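Local coordinates for protein putative isomerase YbhH (PDB 6OTV) that probably acts as an isomerase of the PrpF family, on a substrate and by a reaction not yet assigned, at residues A[166-172]-A[193-197]. Sequence-based numbering, arbitrary orientation.
Sequences AAGTKTG and DMAMP. With EDO (1,2-ethanediol), chain D.
A167 and M194 form an isolated antiparallel bridge, tying the loop after strand 158-163 to the turn of the hairpin made by strands 187-193 and 197-202. They are the non-hydrogen-bonded pair, flanked by A195 N to A166 O at 2.8 Å, almost straight at 176°, and by G168 N to D193 O at 2.9 Å. Beyond the bridge, a buried carboxylate takes over from the backbone. The D193 side chain has CG anti to the backbone N (chi1 -171°), which carries the carboxylate into the curl of residues 169-171. There D193 OD2 accepts two amides: K170 N, at 3.1 Å, donates to the syn lone pair of this oxygen, whereas T171 N, at 2.7 Å, arrives nearly along the C-O axis. T169 OG1 donates to D193 OD1 at 2.9 Å from the syn side, 26° out of the carboxylate plane, so both oxygens are engaged and the group's rotation is restricted. Within this two-lobed fold of the diaminopimelate epimerase clan, the aspartate ending strand 187-193 bonds to three consecutive loop residues, 169-171. Apolar contacts frame the polar centre: M194 bends back so that CE meets A166 CB at 3.7 Å, while K170 CB rests on P197 CG at 3.6 Å. Helix 279-290 packs against M194 and A195 through I283.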
loop_
_atom_site.group_PDB
_atom_site.type_symbol
_atom_site.label_atom_id
_atom_site.label_comp_id
_atom_site.label_asym_id
_atom_site.label_seq_id
_atom_site.Cartn_x
_atom_site.Cartn_y
_atom_site.Cartn_z
ATOM N N ALA A 166 6.339 3.250 7.914
ATOM C CA ALA A 166 7.406 3.938 8.636
ATOM C C ALA A 166 8.376 2.967 9.297
ATOM O O ALA A 166 9.547 3.309 9.498
ATOM C CB ALA A 166 6.809 4.877 9.686
ATOM N N ALA A 167 7.915 1.766 9.646
ATOM C CA ALA A 167 8.760 0.797 10.336
ATOM C C ALA A 167 9.929 0.363 9.457
ATOM O O ALA A 167 9.729 -0.176 8.364
ATOM C CB ALA A 167 7.929 -0.417 10.746
ATOM N N GLY A 168 11.148 0.603 9.938
ATOM C CA GLY A 168 12.354 0.164 9.258
ATOM C C GLY A 168 12.585 0.807 7.906
ATOM O O GLY A 168 12.895 0.116 6.933
ATOM N N THR A 169 12.449 2.134 7.834
ATOM C CA THR A 169 12.566 2.825 6.552
ATOM C C THR A 169 13.954 2.675 5.942
ATOM O O THR A 169 14.087 2.615 4.715
ATOM C CB THR A 169 12.226 4.307 6.722
ATOM O OG1 THR A 169 12.841 4.805 7.917
ATOM C CG2 THR A 169 10.721 4.505 6.802
ATOM N N LYS A 170 14.997 2.618 6.771
ATOM C CA LYS A 170 16.358 2.458 6.283
ATOM C C LYS A 170 16.987 1.131 6.675
ATOM O O LYS A 170 17.939 0.699 6.018
ATOM C CB LYS A 170 17.244 3.604 6.795
ATOM C CG LYS A 170 18.598 3.728 6.110
ATOM C CD LYS A 170 18.488 4.396 4.748
ATOM C CE LYS A 170 19.866 4.647 4.151
ATOM N NZ LYS A 170 19.801 5.448 2.900
ATOM N N THR A 171 16.474 0.471 7.710
ATOM C CA THR A 171 17.026 -0.784 8.202
ATOM C C THR A 171 16.182 -1.992 7.829
ATOM O O THR A 171 16.717 -3.005 7.368
ATOM C CB THR A 171 17.181 -0.730 9.729
ATOM O OG1 THR A 171 18.227 0.185 10.078
ATOM C CG2 THR A 171 17.504 -2.112 10.280
ATOM N N GLY A 172 14.868 -1.910 8.013
ATOM C CA GLY A 172 13.999 -3.061 7.920
ATOM C C GLY A 172 13.549 -3.601 9.259
ATOM O O GLY A 172 12.730 -4.527 9.294
ATOM N N ASP A 193 14.012 2.838 14.306
ATOM C CA ASP A 193 13.879 3.184 12.893
ATOM C C ASP A 193 12.386 3.250 12.581
ATOM O O ASP A 193 11.783 2.254 12.174
ATOM C CB ASP A 193 14.605 2.159 12.016
ATOM C CG ASP A 193 14.688 2.580 10.559
ATOM O OD1 ASP A 193 14.293 3.718 10.229
ATOM O OD2 ASP A 193 15.155 1.765 9.739
ATOM N N MET A 194 11.791 4.425 12.792
ATOM C CA MET A 194 10.378 4.679 12.501
ATOM C C MET A 194 10.304 5.978 11.705
ATOM O O MET A 194 10.470 7.063 12.272
ATOM C CB MET A 194 9.548 4.764 13.779
ATOM C CG MET A 194 8.944 3.441 14.225
ATOM S SD MET A 194 7.655 2.839 13.111
ATOM C CE MET A 194 6.421 4.123 13.279
ATOM N N ALA A 195 10.077 5.856 10.393
ATOM C CA ALA A 195 10.059 6.975 9.451
ATOM C C ALA A 195 11.430 7.636 9.324
ATOM O O ALA A 195 11.712 8.305 8.325
ATOM C CB ALA A 195 9.001 8.012 9.846
ATOM N N MET A 196 12.288 7.445 10.317
ATOM C CA MET A 196 13.630 8.005 10.335
ATOM C C MET A 196 14.465 7.238 11.352
ATOM O O MET A 196 14.005 7.005 12.476
ATOM C CB MET A 196 13.594 9.497 10.679
ATOM C CG MET A 196 14.963 10.150 10.829
ATOM S SD MET A 196 15.879 10.253 9.275
ATOM C CE MET A 196 14.819 11.347 8.334
ATOM N N PRO A 197 15.673 6.802 10.994
ATOM C CA PRO A 197 16.576 6.219 11.999
ATOM C C PRO A 197 17.057 7.303 12.953
ATOM O O PRO A 197 17.675 8.282 12.533
ATOM C CB PRO A 197 17.729 5.652 11.159
ATOM C CG PRO A 197 17.203 5.584 9.759
ATOM C CD PRO A 197 16.224 6.705 9.634
HETATM C C1 EDO D . 4.615 1.398 9.912
HETATM O O1 EDO D . 4.530 0.080 9.365
HETATM C C2 EDO D . 3.399 2.203 9.464
HETATM O O2 EDO D . 3.661 3.606 9.570
#